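PDB 6ZPV: MgGH51 from Meripilus giganteus, which catalyses, as a family GH51 alpha-L-arabinofuranosidase, the hydrolysis of terminal alpha-L-arabinofuranosyl residues, probably from arabinose-containing plant polysaccharides. Local coordinates for residues Q315-I320 against A372-I377; F379-N384 against P392-Y397. One frame throughout, in Å; residues are numbered along the deposited sequence.

Interaction 1. Residues Q315-I320 against A372-I377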
loop_
_atom_site.group_PDB
_atom_site.type_symbol
_atom_site.label_atom_id
_atom_site.label_comp_id
_atom_site.label_asym_id
_atom_site.label_seq_id
_atom_site.Cartn_x
_atom_site.Cartn_y
_atom_site.Cartn_z
ATOM N N GLN A 315 15.299 14.292 0.411
ATOM C CA GLN A 315 14.047 13.572 0.696
ATOM C C GLN A 315 13.659 13.657 2.175
ATOM O O GLN A 315 12.519 13.922 2.516
ATOM C CB GLN A 315 14.253 12.111 0.246
ATOM C CG GLN A 315 13.028 11.227 0.446
ATOM C CD GLN A 315 13.292 9.804 0.008
ATOM O OE1 GLN A 315 14.109 9.560 -0.890
ATOM N NE2 GLN A 315 12.576 8.830 0.635
ATOM N N ILE A 316 14.643 13.415 3.027
ATOM C CA ILE A 316 14.399 13.474 4.476
ATOM C C ILE A 316 14.093 14.911 4.918
ATOM O O ILE A 316 13.156 15.142 5.714
ATOM C CB ILE A 316 15.551 12.835 5.252
ATOM C CG1 ILE A 316 15.657 11.342 4.939
ATOM C CG2 ILE A 316 15.395 13.107 6.751
ATOM C CD1 ILE A 316 16.952 10.681 5.363
ATOM N N ASN A 317 14.814 15.890 4.374
ATOM C CA ASN A 317 14.509 17.293 4.717
ATOM C C ASN A 317 13.098 17.674 4.300
ATOM O O ASN A 317 12.444 18.453 4.992
ATOM C CB ASN A 317 15.543 18.249 4.097
ATOM C CG ASN A 317 16.812 18.361 4.928
ATOM O OD1 ASN A 317 16.736 18.138 6.142
ATOM N ND2 ASN A 317 17.907 18.725 4.243
ATOM N N PHE A 318 12.588 17.171 3.188
ATOM C CA PHE A 318 11.202 17.435 2.813
ATOM C C PHE A 318 10.292 17.002 3.974
ATOM O O PHE A 318 9.290 17.691 4.271
ATOM C CB PHE A 318 10.812 16.723 1.517
ATOM C CG PHE A 318 9.395 17.034 1.099
ATOM C CD1 PHE A 318 9.102 18.200 0.425
ATOM C CD2 PHE A 318 8.332 16.187 1.432
ATOM C CE1 PHE A 318 7.827 18.517 0.027
ATOM C CE2 PHE A 318 7.036 16.495 1.016
ATOM C CZ PHE A 318 6.793 17.664 0.321
ATOM N N VAL A 319 10.539 15.848 4.569
ATOM C CA VAL A 319 9.688 15.267 5.629
ATOM C C VAL A 319 9.792 16.086 6.907
ATOM O O VAL A 319 8.749 16.410 7.525
ATOM C CB VAL A 319 10.015 13.786 5.852
ATOM C CG1 VAL A 319 9.047 13.221 6.870
ATOM C CG2 VAL A 319 9.980 12.976 4.566
ATOM N N ILE A 320 11.034 16.368 7.372
ATOM C CA ILE A 320 11.270 16.835 8.765
ATOM C C ILE A 320 12.006 18.163 8.883
ATOM O O ILE A 320 12.117 18.670 10.005
ATOM C CB ILE A 320 12.017 15.789 9.598
ATOM C CG1 ILE A 320 13.479 15.597 9.158
ATOM C CG2 ILE A 320 11.261 14.495 9.651
ATOM C CD1 ILE A 320 14.237 14.690 10.075
ATOM N N ALA A 372 24.872 11.822 10.175
ATOM C CA ALA A 372 25.451 13.108 10.630
ATOM C C ALA A 372 24.437 14.231 10.417
ATOM O O ALA A 372 24.352 15.146 11.261
ATOM C CB ALA A 372 26.735 13.421 9.865
ATOM N N GLN A 373 23.652 14.194 9.353
ATOM C CA GLN A 373 22.605 15.213 9.149
ATOM C C GLN A 373 21.447 14.999 10.105
ATOM O O GLN A 373 20.844 16.017 10.567
ATOM C CB GLN A 373 22.060 15.101 7.719
ATOM C CG GLN A 373 23.000 15.534 6.651
ATOM C CD GLN A 373 23.323 17.000 6.657
ATOM O OE1 GLN A 373 22.484 17.853 6.982
ATOM N NE2 GLN A 373 24.616 17.214 6.637
ATOM N N PHE A 374 21.146 13.786 10.432
ATOM C CA PHE A 374 19.945 13.407 11.210
ATOM C C PHE A 374 20.326 12.431 12.329
ATOM O O PHE A 374 20.065 11.223 12.265
ATOM C CB PHE A 374 18.891 12.774 10.288
ATOM C CG PHE A 374 18.611 13.578 9.044
ATOM C CD1 PHE A 374 17.991 14.817 9.126
ATOM C CD2 PHE A 374 19.006 13.111 7.797
ATOM C CE1 PHE A 374 17.798 15.563 7.986
ATOM C CE2 PHE A 374 18.797 13.868 6.664
ATOM C CZ PHE A 374 18.163 15.093 6.745
ATOM N N PRO A 375 20.981 12.950 13.376
ATOM C CA PRO A 375 21.506 12.063 14.448
ATOM C C PRO A 375 20.389 11.288 15.144
ATOM O O PRO A 375 20.626 10.283 15.787
ATOM C CB PRO A 375 22.171 13.003 15.408
ATOM C CG PRO A 375 22.332 14.276 14.696
ATOM C CD PRO A 375 21.448 14.330 13.532
ATOM N N GLN A 376 19.147 11.807 15.072
ATOM C CA GLN A 376 17.976 11.249 15.793
ATOM C C GLN A 376 17.274 10.132 15.025
ATOM O O GLN A 376 16.416 9.473 15.613
ATOM C CB GLN A 376 16.975 12.355 16.118
ATOM C CG GLN A 376 16.141 12.854 14.955
ATOM C CD GLN A 376 16.838 13.875 14.035
ATOM O OE1 GLN A 376 18.068 14.117 14.015
ATOM N NE2 GLN A 376 16.024 14.518 13.207
ATOM N N ILE A 377 17.585 9.877 13.758
ATOM C CA ILE A 377 16.928 8.832 12.944
ATOM C C ILE A 377 17.606 7.480 13.121
ATOM O O ILE A 377 18.818 7.431 13.252
ATOM C CB ILE A 377 16.859 9.236 11.474
ATOM C CG1 ILE A 377 15.919 10.439 11.335
ATOM C CG2 ILE A 377 16.420 8.077 10.588
ATOM C CD1 ILE A 377 15.800 10.925 9.892
HETATM O O HOH W 1 20.715 19.365 5.026
#
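I316, N317 and I320 meet F374 in a contact between the last turns of helix 306-320 and the turn that follows helix 359-373, on the outside of a (beta/alpha)8 barrel, a worked example of one aromatic side chain filling the gap between neighbouring helices. F374 comes just after helix 359-373, where the chain leaves helical geometry, and its ring reaches across to helix 306-320. The main contact is a CH-pi interaction: CG2 of I316 stands over the middle of the ring, 3.4 Å from its centroid and only 13° off the normal. Anti to the backbone N, this methyl is the branch over the ring; CD1 of the other comes near CE2 and CD2. On the opposite face sits CB of the preceding residue, Q373, displaced toward the rim, so the ring is held between a partner across the gap and one from its own chain.

The side-chain amide of N317 meets the ring at its edge, with OD1 3.3 Å from F374 CE1 and the two planes 75° apart. ND2 of N317 donates to a water, which in turn donates to OE1 of Q373, giving the helices a polar bridge beside the apolar one. One turn further on, I320 sends CD1 obliquely to F374 and meets Q376 tip to tip, I320 CD1 lying 3.6 Å from Q376 NE2. Q376 belongs to the type I turn F374-I377, closed by I377 N bonding to F374 O at 3.2 Å. That turn brings CD1 of I377 to 3.8 Å from CG2 of I316.

Toward the barrel, I316 and I377 both pack on V346 of strand 345-348, so helix and turn share that footing, and I316 also reaches M287 of the next strand, 284-289.

Interaction 2. Residues F379-N384 against P392-Y397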
loop_
_atom_site.group_PDB
_atom_site.type_symbol
_atom_site.label_atom_id
_atom_site.label_comp_id
_atom_site.label_asym_id
_atom_site.label_seq_id
_atom_site.Cartn_x
_atom_site.Cartn_y
_atom_site.Cartn_z
ATOM N N PHE A 379 18.570 4.109 11.351
ATOM C CA PHE A 379 18.762 3.594 9.994
ATOM C C PHE A 379 18.735 2.080 9.975
ATOM O O PHE A 379 19.424 1.406 10.765
ATOM C CB PHE A 379 20.042 4.156 9.360
ATOM C CG PHE A 379 19.919 5.647 9.093
ATOM C CD1 PHE A 379 19.287 6.088 7.931
ATOM C CD2 PHE A 379 20.311 6.586 10.021
ATOM C CE1 PHE A 379 19.079 7.439 7.694
ATOM C CE2 PHE A 379 20.071 7.932 9.801
ATOM C CZ PHE A 379 19.452 8.361 8.653
ATOM N N ILE A 380 17.989 1.513 9.028
ATOM C CA ILE A 380 17.752 0.051 8.941
ATOM C C ILE A 380 18.502 -0.510 7.733
ATOM O O ILE A 380 18.299 -0.039 6.592
ATOM C CB ILE A 380 16.245 -0.229 8.823
ATOM C CG1 ILE A 380 15.414 0.423 9.918
ATOM C CG2 ILE A 380 16.020 -1.700 8.740
ATOM C CD1 ILE A 380 13.963 0.531 9.635
ATOM N N ALA A 381 19.322 -1.537 7.972
ATOM C CA ALA A 381 20.087 -2.239 6.945
ATOM C C ALA A 381 19.226 -3.346 6.308
ATOM O O ALA A 381 18.376 -3.952 6.988
ATOM C CB ALA A 381 21.352 -2.782 7.551
ATOM N N THR A 382 19.554 -3.668 5.046
ATOM C CA THR A 382 18.722 -4.587 4.291
ATOM C C THR A 382 19.447 -5.835 3.813
ATOM O O THR A 382 18.820 -6.717 3.196
ATOM C CB THR A 382 18.141 -3.866 3.059
ATOM O OG1 THR A 382 19.233 -3.683 2.165
ATOM C CG2 THR A 382 17.425 -2.586 3.403
ATOM N N THR A 383 20.761 -5.943 4.040
ATOM C CA THR A 383 21.461 -7.186 3.820
ATOM C C THR A 383 21.005 -8.237 4.872
ATOM O O THR A 383 20.356 -7.884 5.868
ATOM C CB THR A 383 22.978 -6.956 3.867
ATOM O OG1 THR A 383 23.297 -5.965 4.858
ATOM C CG2 THR A 383 23.504 -6.531 2.512
ATOM N N ASN A 384 21.418 -9.480 4.641
ATOM C CA ASN A 384 21.174 -10.514 5.663
ATOM C C ASN A 384 21.926 -10.112 6.930
ATOM O O ASN A 384 23.076 -9.547 6.863
ATOM C CB ASN A 384 21.680 -11.875 5.171
ATOM C CG ASN A 384 20.923 -12.367 3.969
ATOM O OD1 ASN A 384 19.724 -12.127 3.831
ATOM N ND2 ASN A 384 21.617 -13.101 3.109
ATOM N N PRO A 392 28.857 1.999 9.578
ATOM C CA PRO A 392 28.680 1.797 11.021
ATOM C C PRO A 392 27.823 0.565 11.338
ATOM O O PRO A 392 27.091 0.034 10.513
ATOM C CB PRO A 392 27.979 3.122 11.445
ATOM C CG PRO A 392 27.225 3.547 10.258
ATOM C CD PRO A 392 28.121 3.181 9.120
ATOM N N VAL A 393 27.936 0.112 12.576
ATOM C CA VAL A 393 27.147 -1.045 13.074
ATOM C C VAL A 393 25.679 -0.693 12.951
ATOM O O VAL A 393 25.209 0.339 13.435
ATOM C CB VAL A 393 27.523 -1.397 14.520
ATOM C CG1 VAL A 393 26.588 -2.509 15.053
ATOM C CG2 VAL A 393 28.955 -1.822 14.649
ATOM N N PRO A 394 24.881 -1.496 12.196
ATOM C CA PRO A 394 23.467 -1.215 12.067
ATOM C C PRO A 394 22.755 -1.356 13.409
ATOM O O PRO A 394 22.895 -2.397 14.054
ATOM C CB PRO A 394 22.941 -2.233 11.066
ATOM C CG PRO A 394 24.125 -2.777 10.408
ATOM C CD PRO A 394 25.262 -2.662 11.393
ATOM N N GLN A 395 21.879 -0.380 13.694
ATOM C CA GLN A 395 21.008 -0.536 14.864
ATOM C C GLN A 395 19.834 -1.456 14.589
ATOM O O GLN A 395 19.258 -1.972 15.573
ATOM C CB GLN A 395 20.519 0.825 15.306
ATOM C CG GLN A 395 21.639 1.735 15.761
ATOM C CD GLN A 395 21.025 2.898 16.455
ATOM O OE1 GLN A 395 20.604 3.883 15.813
ATOM N NE2 GLN A 395 20.948 2.753 17.771
ATOM N N SER A 396 19.461 -1.643 13.345
ATOM C CA SER A 396 18.330 -2.500 12.956
ATOM C C SER A 396 18.612 -3.170 11.619
ATOM O O SER A 396 19.311 -2.587 10.741
ATOM C CB SER A 396 17.078 -1.705 12.864
ATOM O OG SER A 396 16.654 -1.110 14.068
ATOM N N TYR A 397 17.993 -4.319 11.432
ATOM C CA TYR A 397 17.937 -5.047 10.157
ATOM C C TYR A 397 16.476 -5.330 9.792
ATOM O O TYR A 397 15.656 -5.596 10.690
ATOM C CB TYR A 397 18.647 -6.400 10.239
ATOM C CG TYR A 397 20.145 -6.333 10.027
ATOM C CD1 TYR A 397 20.653 -6.270 8.733
ATOM C CD2 TYR A 397 21.078 -6.349 11.047
ATOM C CE1 TYR A 397 21.998 -6.242 8.461
ATOM C CE2 TYR A 397 22.435 -6.304 10.788
ATOM C CZ TYR A 397 22.915 -6.258 9.486
ATOM O OH TYR A 397 24.252 -6.295 9.242
HETATM O O HOH W 2 21.702 2.056 12.141
HETATM O O HOH W 3 20.889 4.463 13.175
HETATM O O HOH W 4 24.717 -7.293 6.783
#
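Y397 and A381, with S396 beside them, carry the contact between two adjacent parallel strands of the (beta/alpha)8 barrel, 378-381 and 396-403. The linker between them forms no helix, so this pair illustrates parallel strands joined without the usual intervening helix. The main-chain tie is a hydrogen bond from A381 N to S396 O, 3.0 Å long and nearly straight at 170°. Next to it, Y397 CA makes a C-H...O contact with A381 O at 3.4 Å.

A381 and Y397 project to the same face of the sheet. The methyl of A381 lies obliquely to the tyrosine ring, 3.6 Å from CE1, and it also meets the P394 ring, A381 CB lying 3.9 Å from P394 CB. W363 of helix 359-373 also packs on this alanine, which marks the face as the one turned to the surrounding helices. CG of Y397 lies anti to its own carbonyl carbon (chi1 -84°); the ring crosses T383 obliquely, with T383 O 3.3 Å from Y397 CD1.

S396 and I380 point to the other face, CB against CG1, and both touch F475 of strand 474-479; OG of S396 is bound by T424 and R378. Next to P394, V393 touches a bound N-acetylglucosamine, placing the linker beside a glycan.

The hydroxyl of Y397 receives the backbone N-H of W386 and donates to a water, 2.7 Å from OH, that also accepts from T383 OG1 and donates to N384 O.

In the fold
Followed from the N terminus, the chain first runs down helix 306-320, passes through helix 327-334, strand 345-348 and helix 359-373, and closes the long loop of interaction 1 at the turn beyond that last helix. Interaction 2 opens directly afterwards and closes a far shorter loop, with 7 residues between its segments, so the two contacts stand in series and neither nest nor cross. The first ties a helix to the turn after the next helix but one, on the outside of the barrel; the second ties strand to strand in its wall. Their centres are about 17 Å apart, and they meet where F374 O packs against F379 CE2, just where helix 359-373 hands over to strand 378-381.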